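Local structure of 4-amino-4-deoxychorismate lyase (Legionella pneumophila, 3LUL) at residues B[5-10]-B[107-112]; B[30-35]-B[237-242]; B[125-130]-B[163-168]. The protein belongs to the class IV aminotransferase family of pyridoxal-phosphate enzymes, with a two-domain chain that assembles as a pair of identical subunits. All coordinates share one frame; numbering follows the deposited sequence. Where two conformers were deposited one is given.

Interaction 1. Residues B[5-10]-B[107-112]; sequences RVIEDK and QLIFQT
Arg5 and Ile7 grip the backbone of Leu108 by both polar atoms. Leu108 N donates to Arg5 O over 2.9 Å, and Ile7 N donates to Leu108 O at the same length with an N-H...O angle of 155°. Each acceptor also has a CA-H...O contact, from Gln107 CA and Val6 CA respectively. This alternation is the ladder of a parallel pair: strand 4-6, outermost within the chain, lies against strand 106-113 in the five-stranded mixed sheet of the smaller domain. After Ile7 the chains part and water takes over. One water accepts from Phe110 N at 3.0 Å and lies 2.8 Å from Ile7 O; a second lies between Asp9 OD1 and Phe110 O, though its very short Asp9 leg is doubtful. Phe110 O also takes a weak bond from Lys75. The Gln107 chain bends at chi2 (-81°), folding CD round, and OE1 accepts a long hydrogen bond from Arg5 NH1, 3.3 Å, in the amide's carbonyl plane and at the guanidinium edge; the two planes are 44° apart. Gln107 NE2 donates to Val105 O, fixing the amide's rotation. Val6 CG1 lies 4.1 Å from the Phe110 edge at CE2, and Ile7 CB 3.9 Å from Ile109 CG1.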
loop_
_atom_site.group_PDB
_atom_site.type_symbol
_atom_site.label_atom_id
_atom_site.label_comp_id
_atom_site.label_asym_id
_atom_site.label_seq_id
_atom_site.Cartn_x
_atom_site.Cartn_y
_atom_site.Cartn_z
ATOM N N ARG B 5 -21.470 -0.240 8.314
ATOM C CA ARG B 5 -22.533 0.362 7.512
ATOM C C ARG B 5 -22.348 0.022 6.035
ATOM O O ARG B 5 -21.272 0.240 5.504
ATOM C CB ARG B 5 -22.484 1.891 7.707
ATOM C CG ARG B 5 -23.430 2.708 6.831
ATOM C CD ARG B 5 -23.596 4.130 7.369
ATOM N NE ARG B 5 -24.449 4.943 6.494
ATOM C CZ ARG B 5 -24.026 5.798 5.559
ATOM N NH1 ARG B 5 -22.731 6.005 5.333
ATOM N NH2 ARG B 5 -24.919 6.470 4.837
ATOM N N VAL B 6 -23.370 -0.511 5.367
ATOM C CA VAL B 6 -23.300 -0.598 3.898
ATOM C C VAL B 6 -23.728 0.749 3.315
ATOM O O VAL B 6 -24.817 1.224 3.612
ATOM C CB VAL B 6 -24.150 -1.718 3.304
ATOM C CG1 VAL B 6 -24.101 -1.662 1.775
ATOM C CG2 VAL B 6 -23.644 -3.062 3.791
ATOM N N ILE B 7 -22.877 1.361 2.495
ATOM C CA ILE B 7 -23.253 2.571 1.742
ATOM C C ILE B 7 -23.982 2.121 0.458
ATOM O O ILE B 7 -23.380 1.471 -0.406
ATOM C CB ILE B 7 -22.039 3.458 1.389
ATOM C CG1 ILE B 7 -21.189 3.765 2.633
ATOM C CG2 ILE B 7 -22.504 4.781 0.750
ATOM C CD1 ILE B 7 -19.868 4.382 2.285
ATOM N N GLU B 8 -25.268 2.458 0.367
ATOM C CA GLU B 8 -26.146 2.060 -0.742
ATOM C C GLU B 8 -26.203 3.180 -1.789
ATOM O O GLU B 8 -25.883 4.326 -1.494
ATOM C CB GLU B 8 -27.579 1.785 -0.244
ATOM C CG GLU B 8 -27.728 0.959 1.050
ATOM C CD GLU B 8 -27.975 -0.515 0.803
ATOM O OE1 GLU B 8 -27.432 -1.067 -0.173
ATOM O OE2 GLU B 8 -28.712 -1.124 1.602
ATOM N N ASP B 9 -26.616 2.829 -3.002
ATOM C CA ASP B 9 -26.866 3.783 -4.081
ATOM C C ASP B 9 -27.951 4.797 -3.694
ATOM O O ASP B 9 -29.023 4.399 -3.232
ATOM C CB ASP B 9 -27.371 3.043 -5.341
ATOM C CG ASP B 9 -26.467 1.877 -5.777
ATOM O OD1 ASP B 9 -25.827 1.235 -4.915
ATOM O OD2 ASP B 9 -26.429 1.583 -6.993
ATOM N N LYS B 10 -27.680 6.090 -3.892
ATOM C CA LYS B 10 -28.733 7.126 -3.864
ATOM C C LYS B 10 -28.319 8.371 -4.648
ATOM O O LYS B 10 -28.538 8.446 -5.856
ATOM C CB LYS B 10 -29.102 7.509 -2.432
ATOM N N GLN B 107 -17.183 0.891 6.713
ATOM C CA GLN B 107 -18.089 1.181 5.628
ATOM C C GLN B 107 -17.835 0.120 4.576
ATOM O O GLN B 107 -16.705 -0.233 4.306
ATOM C CB GLN B 107 -17.837 2.588 5.089
ATOM C CG GLN B 107 -17.655 3.667 6.180
ATOM C CD GLN B 107 -18.961 4.168 6.724
ATOM O OE1 GLN B 107 -19.833 4.579 5.956
ATOM N NE2 GLN B 107 -19.122 4.137 8.057
ATOM N N LEU B 108 -18.899 -0.406 4.012
ATOM C CA LEU B 108 -18.806 -1.419 3.000
ATOM C C LEU B 108 -19.506 -0.906 1.747
ATOM O O LEU B 108 -20.629 -0.361 1.844
ATOM C CB LEU B 108 -19.464 -2.663 3.545
ATOM C CG LEU B 108 -19.370 -4.011 2.869
ATOM C CD1 LEU B 108 -17.915 -4.382 2.470
ATOM C CD2 LEU B 108 -19.996 -5.030 3.808
ATOM N N ILE B 109 -18.843 -1.026 0.591
ATOM C CA ILE B 109 -19.442 -0.724 -0.708
ATOM C C ILE B 109 -19.337 -1.949 -1.627
ATOM O O ILE B 109 -18.300 -2.614 -1.680
ATOM C CB ILE B 109 -18.810 0.516 -1.367
ATOM C CG1 ILE B 109 -19.167 1.769 -0.554
ATOM C CG2 ILE B 109 -19.241 0.677 -2.878
ATOM C CD1 ILE B 109 -18.511 3.078 -1.086
ATOM N N PHE B 110 -20.437 -2.250 -2.322
ATOM C CA PHE B 110 -20.446 -3.281 -3.370
ATOM C C PHE B 110 -20.633 -2.677 -4.748
ATOM O O PHE B 110 -21.458 -1.777 -4.941
ATOM C CB PHE B 110 -21.589 -4.263 -3.154
ATOM C CG PHE B 110 -21.559 -4.954 -1.835
ATOM C CD1 PHE B 110 -20.887 -6.173 -1.709
ATOM C CD2 PHE B 110 -22.233 -4.425 -0.728
ATOM C CE1 PHE B 110 -20.875 -6.844 -0.498
ATOM C CE2 PHE B 110 -22.227 -5.096 0.483
ATOM C CZ PHE B 110 -21.557 -6.306 0.596
ATOM N N GLN B 111 -19.854 -3.165 -5.698
ATOM C CA GLN B 111 -19.945 -2.726 -7.096
ATOM C C GLN B 111 -19.857 -3.920 -8.034
ATOM O O GLN B 111 -19.020 -4.793 -7.843
ATOM C CB GLN B 111 -18.801 -1.779 -7.425
ATOM C CG GLN B 111 -18.956 -0.404 -6.786
ATOM C CD GLN B 111 -20.113 0.416 -7.379
ATOM O OE1 GLN B 111 -21.110 0.721 -6.698
ATOM N NE2 GLN B 111 -19.976 0.791 -8.642
ATOM N N THR B 112 -20.726 -3.939 -9.035
ATOM C CA THR B 112 -20.727 -5.004 -10.027
ATOM C C THR B 112 -19.943 -4.537 -11.241
ATOM O O THR B 112 -19.737 -3.325 -11.484
ATOM C CB THR B 112 -22.146 -5.421 -10.493
ATOM O OG1 THR B 112 -22.786 -4.330 -11.183
ATOM C CG2 THR B 112 -22.985 -5.840 -9.340
HETATM O O HOH W 1 -22.983 -0.790 -2.023
HETATM O O HOH W 2 -23.608 0.184 -4.459
#

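Interaction 2. Residues B[30-35]-B[237-242]; sequences FETIRV and NSLQGI
Arg34 lays its extended side chain past the carbonyl of Ser238. Its CB points toward residues 237-242; CG is anti to the backbone N (chi1 -175°), the chain is extended from there to NE, and CD lies 3.3 Å from Ser238 O. That oxygen lies near the guanidinium plane, at its edge, and water 3 completes the link: it accepts from Arg34 NH1 at 2.8 Å and donates to Ser238 O at 3.0 Å. Arg34 NE is held separately by Asn36 OD1. No direct hydrogen bond joins the two segments; this water bridges them.

Ser238 sets its CB 3.6 Å from Thr32 O, while OG bonds to phosphate oxygen OP2 of the modified residue LLP at position 141, which places the contact at the cofactor. Leu239 starts out directed away from the strand, but its branched end returns: CG is anti to the carbonyl carbon (chi1 -63°), and CD2 lies 4.0 Å from Ile33 O. In the conformer given, Thr32 crosses Leu239 at about a right angle with OG1 nearest CD1; a second Thr32 conformer makes this detail doubtful. Leu239 O is taken by Tyr115 OH.

Residues 238-240 form a short hairpin loop. An Asx motif, Gln240 N to Asn237 OD1 at 2.7 Å, and a backbone bond from Gly241 N to Asn237 O at 2.8 Å hold it.

The loop links strands 232-237 and 241-248 of one sheet and abuts strand 28-36 of the other, while Ser238 packs on His46 of helix 43-57 and Thr202 of helix 201-212.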
loop_
_atom_site.group_PDB
_atom_site.type_symbol
_atom_site.label_atom_id
_atom_site.label_comp_id
_atom_site.label_asym_id
_atom_site.label_seq_id
_atom_site.Cartn_x
_atom_site.Cartn_y
_atom_site.Cartn_z
ATOM N N PHE B 30 -10.492 -5.673 0.400
ATOM C CA PHE B 30 -11.468 -5.982 -0.636
ATOM C C PHE B 30 -11.592 -7.474 -0.911
ATOM O O PHE B 30 -10.727 -8.273 -0.554
ATOM C CB PHE B 30 -11.151 -5.235 -1.949
ATOM C CG PHE B 30 -10.010 -5.800 -2.714
ATOM C CD1 PHE B 30 -8.704 -5.431 -2.425
ATOM C CD2 PHE B 30 -10.228 -6.675 -3.773
ATOM C CE1 PHE B 30 -7.636 -5.960 -3.139
ATOM C CE2 PHE B 30 -9.171 -7.211 -4.498
ATOM C CZ PHE B 30 -7.866 -6.860 -4.187
ATOM N N GLU B 31 -12.698 -7.812 -1.578
ATOM C CA GLU B 31 -12.917 -9.153 -2.099
ATOM C C GLU B 31 -13.476 -8.987 -3.509
ATOM O O GLU B 31 -14.339 -8.122 -3.732
ATOM C CB GLU B 31 -13.947 -9.910 -1.268
ATOM C CG GLU B 31 -13.419 -10.376 0.056
ATOM C CD GLU B 31 -12.376 -11.472 -0.069
ATOM O OE1 GLU B 31 -12.312 -12.172 -1.099
ATOM O OE2 GLU B 31 -11.601 -11.650 0.890
ATOM N N THR B 32 -12.986 -9.804 -4.428
ATOM C CA THR B 32 -13.477 -9.796 -5.793
ATOM C C THR B 32 -14.119 -11.171 -6.053
ATOM O O THR B 32 -13.486 -12.205 -5.947
ATOM C CB THR B 32 -12.362 -9.373 -6.800
ATOM O OG1 THR B 32 -12.859 -9.446 -8.136
ATOM C CG2 THR B 32 -11.113 -10.224 -6.657
ATOM N N ILE B 33 -15.411 -11.142 -6.338
ATOM C CA ILE B 33 -16.268 -12.320 -6.326
ATOM C C ILE B 33 -16.789 -12.565 -7.747
ATOM O O ILE B 33 -17.352 -11.685 -8.368
ATOM C CB ILE B 33 -17.441 -12.120 -5.383
ATOM C CG1 ILE B 33 -16.993 -11.820 -3.956
ATOM C CG2 ILE B 33 -18.372 -13.351 -5.346
ATOM C CD1 ILE B 33 -18.025 -11.000 -3.163
ATOM N N ARG B 34 -16.585 -13.771 -8.230
ATOM C CA ARG B 34 -17.136 -14.160 -9.501
ATOM C C ARG B 34 -18.639 -14.374 -9.377
ATOM O O ARG B 34 -19.116 -14.964 -8.403
ATOM C CB ARG B 34 -16.462 -15.415 -9.990
ATOM C CG ARG B 34 -16.913 -15.830 -11.401
ATOM C CD ARG B 34 -15.916 -16.813 -11.985
ATOM N NE ARG B 34 -16.356 -17.373 -13.265
ATOM C CZ ARG B 34 -15.619 -18.157 -14.064
ATOM N NH1 ARG B 34 -14.358 -18.499 -13.760
ATOM N NH2 ARG B 34 -16.154 -18.601 -15.200
ATOM N N VAL B 35 -19.393 -13.903 -10.370
ATOM C CA VAL B 35 -20.821 -14.153 -10.424
ATOM C C VAL B 35 -21.076 -15.025 -11.659
ATOM O O VAL B 35 -20.658 -14.654 -12.774
ATOM C CB VAL B 35 -21.633 -12.869 -10.474
ATOM C CG1 VAL B 35 -23.114 -13.197 -10.687
ATOM C CG2 VAL B 35 -21.449 -12.098 -9.194
ATOM N N ASN B 237 -7.084 -17.415 -9.812
ATOM C CA ASN B 237 -7.822 -16.424 -9.047
ATOM C C ASN B 237 -9.326 -16.561 -9.298
ATOM O O ASN B 237 -9.744 -17.355 -10.144
ATOM C CB ASN B 237 -7.308 -14.996 -9.275
ATOM C CG ASN B 237 -7.549 -14.467 -10.682
ATOM O OD1 ASN B 237 -8.433 -14.925 -11.399
ATOM N ND2 ASN B 237 -6.768 -13.456 -11.069
ATOM N N SER B 238 -10.126 -15.826 -8.534
ATOM C CA SER B 238 -11.582 -16.052 -8.534
ATOM C C SER B 238 -12.191 -15.604 -9.828
ATOM O O SER B 238 -13.102 -16.236 -10.306
ATOM C CB SER B 238 -12.272 -15.275 -7.396
ATOM O OG SER B 238 -12.009 -15.857 -6.165
ATOM N N LEU B 239 -11.695 -14.505 -10.397
ATOM C CA LEU B 239 -12.298 -13.978 -11.623
ATOM C C LEU B 239 -11.924 -14.743 -12.872
ATOM O O LEU B 239 -12.771 -14.933 -13.754
ATOM C CB LEU B 239 -12.013 -12.492 -11.839
ATOM C CG LEU B 239 -12.563 -11.550 -10.794
ATOM C CD1 LEU B 239 -12.098 -10.103 -11.115
ATOM C CD2 LEU B 239 -14.058 -11.650 -10.698
ATOM N N GLN B 240 -10.678 -15.176 -12.965
ATOM C CA GLN B 240 -10.207 -15.822 -14.185
ATOM C C GLN B 240 -10.132 -17.344 -14.088
ATOM O O GLN B 240 -10.037 -17.987 -15.105
ATOM C CB GLN B 240 -8.846 -15.216 -14.620
ATOM C CG GLN B 240 -8.938 -13.749 -15.144
ATOM C CD GLN B 240 -9.632 -13.611 -16.513
ATOM O OE1 GLN B 240 -9.563 -14.528 -17.374
ATOM N NE2 GLN B 240 -10.295 -12.459 -16.732
ATOM N N GLY B 241 -10.224 -17.912 -12.881
ATOM C CA GLY B 241 -10.012 -19.323 -12.661
ATOM C C GLY B 241 -8.562 -19.631 -12.969
ATOM O O GLY B 241 -7.653 -18.915 -12.529
ATOM N N ILE B 242 -8.341 -20.677 -13.738
ATOM C CA ILE B 242 -7.006 -21.089 -14.093
ATOM C C ILE B 242 -6.605 -20.375 -15.386
ATOM O O ILE B 242 -7.365 -20.388 -16.385
ATOM C CB ILE B 242 -6.931 -22.636 -14.265
ATOM C CG1 ILE B 242 -7.008 -23.308 -12.902
ATOM C CG2 ILE B 242 -5.656 -23.038 -15.017
ATOM C CD1 ILE B 242 -7.081 -24.826 -12.933
HETATM O O HOH W 3 -13.381 -19.089 -11.158
#

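Interaction 3. Residues B[125-130]-B[163-168]; sequences ISINWL and ALFFNT
Ile127 is the centre of an apolar cluster with Ala163, Phe165 and Trp129. Its CG1 touches Ala163 CB at 3.5 Å, and its CG2 reaches Phe165 CD1 at 4.0 Å while also sitting 3.4 Å above the Trp129 ring plane, over the ring's centre. Phe165 lies side by side with both Ile127 and Trp129, all pointing the same way, and turns its edge to the indole. Ala151 of helix 146-157 touches Ile127 and Phe165. Strand 122-131, that helix and strand 162-167 make a beta-alpha-beta crossover; the axes of segments 125-127 and 163-167 are inclined at 39°. Farther along, Leu130 CD2 packs on Phe166 CB at 3.9 Å, and Leu130 CB meets Thr168 CG2.

Backbone bonds from Leu164 N to Ile125 O and from Ile127 N to Leu164 O, each 2.9 Å, close the regular part of the pair. Where the strand changes direction at Asn128 and Trp129, one water replaces the ladder, accepting from Phe166 N at 2.9 Å and donating to Ile127 O and Trp129 O. At the polar margin, Ser126 OG lies 3.5 Å from Phe166 CE1 and bonds to Asp249, Trp129 NE1 to Glu147, and Leu130 N to Asp132 of the second subunit.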
loop_
_atom_site.group_PDB
_atom_site.type_symbol
_atom_site.label_atom_id
_atom_site.label_comp_id
_atom_site.label_asym_id
_atom_site.label_seq_id
_atom_site.Cartn_x
_atom_site.Cartn_y
_atom_site.Cartn_z
ATOM N N ILE B 125 7.131 -11.780 -16.197
ATOM C CA ILE B 125 8.497 -11.380 -15.903
ATOM C C ILE B 125 8.702 -11.410 -14.406
ATOM O O ILE B 125 7.761 -11.204 -13.637
ATOM C CB ILE B 125 8.910 -9.987 -16.499
ATOM C CG1 ILE B 125 7.933 -8.874 -16.132
ATOM C CG2 ILE B 125 9.132 -10.080 -18.059
ATOM C CD1 ILE B 125 8.534 -7.689 -15.423
ATOM N N SER B 126 9.927 -11.698 -13.980
ATOM C CA SER B 126 10.248 -11.737 -12.557
ATOM C C SER B 126 10.573 -10.322 -12.108
ATOM O O SER B 126 11.341 -9.639 -12.761
ATOM C CB SER B 126 11.499 -12.597 -12.325
ATOM O OG SER B 126 11.284 -13.952 -12.625
ATOM N N ILE B 127 10.063 -9.913 -10.961
ATOM C CA ILE B 127 10.364 -8.609 -10.398
ATOM C C ILE B 127 11.675 -8.676 -9.589
ATOM O O ILE B 127 11.937 -9.661 -8.894
ATOM C CB ILE B 127 9.156 -8.172 -9.540
ATOM C CG1 ILE B 127 7.961 -7.815 -10.469
ATOM C CG2 ILE B 127 9.497 -7.048 -8.594
ATOM C CD1 ILE B 127 8.077 -6.541 -11.285
ATOM N N ASN B 128 12.456 -7.603 -9.649
ATOM C CA ASN B 128 13.797 -7.578 -9.037
ATOM C C ASN B 128 13.771 -7.298 -7.528
ATOM O O ASN B 128 14.614 -7.783 -6.786
ATOM C CB ASN B 128 14.724 -6.558 -9.726
ATOM C CG ASN B 128 14.259 -5.133 -9.569
ATOM O OD1 ASN B 128 13.116 -4.802 -9.897
ATOM N ND2 ASN B 128 15.143 -4.274 -9.054
ATOM N N TRP B 129 12.837 -6.488 -7.072
ATOM C CA TRP B 129 12.750 -6.261 -5.634
ATOM C C TRP B 129 12.067 -7.464 -4.938
ATOM O O TRP B 129 11.186 -8.141 -5.530
ATOM C CB TRP B 129 12.080 -4.926 -5.320
ATOM C CG TRP B 129 10.611 -4.835 -5.600
ATOM C CD1 TRP B 129 9.598 -5.258 -4.800
ATOM C CD2 TRP B 129 9.987 -4.205 -6.731
ATOM N NE1 TRP B 129 8.400 -4.972 -5.377
ATOM C CE2 TRP B 129 8.612 -4.297 -6.549
ATOM C CE3 TRP B 129 10.469 -3.566 -7.876
ATOM C CZ2 TRP B 129 7.685 -3.799 -7.488
ATOM C CZ3 TRP B 129 9.518 -3.051 -8.809
ATOM C CH2 TRP B 129 8.169 -3.187 -8.601
ATOM N N LEU B 130 12.503 -7.740 -3.697
ATOM C CA LEU B 130 12.025 -8.890 -2.922
ATOM C C LEU B 130 11.102 -8.481 -1.773
ATOM O O LEU B 130 11.202 -7.374 -1.262
ATOM C CB LEU B 130 13.206 -9.691 -2.410
ATOM C CG LEU B 130 14.241 -10.136 -3.481
ATOM C CD1 LEU B 130 15.423 -10.912 -2.812
ATOM C CD2 LEU B 130 13.647 -10.963 -4.612
ATOM N N ALA B 163 3.500 -9.764 -13.647
ATOM C CA ALA B 163 4.753 -9.815 -12.918
ATOM C C ALA B 163 4.650 -10.846 -11.813
ATOM O O ALA B 163 3.582 -11.001 -11.206
ATOM C CB ALA B 163 5.038 -8.455 -12.296
ATOM N N LEU B 164 5.761 -11.528 -11.562
ATOM C CA LEU B 164 5.925 -12.545 -10.549
ATOM C C LEU B 164 6.909 -12.072 -9.468
ATOM O O LEU B 164 8.044 -11.637 -9.764
ATOM C CB LEU B 164 6.437 -13.829 -11.182
ATOM C CG LEU B 164 6.523 -15.052 -10.295
ATOM C CD1 LEU B 164 5.126 -15.545 -9.835
ATOM C CD2 LEU B 164 7.252 -16.177 -11.100
ATOM N N PHE B 165 6.459 -12.132 -8.224
ATOM C CA PHE B 165 7.258 -11.750 -7.061
ATOM C C PHE B 165 7.902 -12.942 -6.340
ATOM O O PHE B 165 7.342 -14.053 -6.269
ATOM C CB PHE B 165 6.415 -10.986 -6.049
ATOM C CG PHE B 165 5.735 -9.789 -6.627
ATOM C CD1 PHE B 165 6.378 -8.555 -6.677
ATOM C CD2 PHE B 165 4.460 -9.882 -7.125
ATOM C CE1 PHE B 165 5.754 -7.417 -7.192
ATOM C CE2 PHE B 165 3.812 -8.741 -7.662
ATOM C CZ PHE B 165 4.476 -7.507 -7.707
ATOM N N PHE B 166 9.067 -12.641 -5.788
ATOM C CA PHE B 166 9.856 -13.506 -4.953
ATOM C C PHE B 166 10.070 -12.898 -3.546
ATOM O O PHE B 166 10.024 -11.655 -3.357
ATOM C CB PHE B 166 11.183 -13.765 -5.626
ATOM C CG PHE B 166 11.069 -14.583 -6.908
ATOM C CD1 PHE B 166 10.622 -13.998 -8.088
ATOM C CD2 PHE B 166 11.397 -15.935 -6.918
ATOM C CE1 PHE B 166 10.476 -14.779 -9.275
ATOM C CE2 PHE B 166 11.264 -16.692 -8.098
ATOM C CZ PHE B 166 10.816 -16.106 -9.255
ATOM N N ASN B 167 10.247 -13.776 -2.562
ATOM C CA ASN B 167 10.543 -13.335 -1.205
ATOM C C ASN B 167 12.061 -13.208 -1.014
ATOM O O ASN B 167 12.841 -13.513 -1.935
ATOM C CB ASN B 167 9.840 -14.175 -0.102
ATOM C CG ASN B 167 10.332 -15.604 0.002
ATOM O OD1 ASN B 167 11.454 -15.923 -0.375
ATOM N ND2 ASN B 167 9.487 -16.470 0.578
ATOM N N THR B 168 12.468 -12.718 0.158
ATOM C CA THR B 168 13.881 -12.491 0.462
ATOM C C THR B 168 14.684 -13.778 0.705
ATOM O O THR B 168 15.911 -13.731 0.845
ATOM C CB THR B 168 14.049 -11.479 1.650
ATOM O OG1 THR B 168 13.381 -12.003 2.797
ATOM C CG2 THR B 168 13.463 -10.093 1.290
HETATM O O HOH W 4 10.184 -10.146 -6.746
#

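Interactions 1 and 2 reach one sheet, at its outer strand 4-6 and at the inner strand 28-36; interactions 2 and 3 reach the other, where strands 241-248 and 122-131 are neighbours. Interaction 2 therefore couples the two sheets. Its centre is about 7 Å from that of the chain, against 21 Å for interaction 1 and 17 Å for interaction 3, which lie on opposite sides of the chain's centre. Interactions 1 and 3 are both parallel strand pairs extended by water, but interaction 1 is partly buried at a sheet edge whereas interaction 3 is buried and mostly apolar. Interaction 2 lacks a ladder, relying on side-chain packing and a water bridge. The second subunit touches interactions 1 and 3.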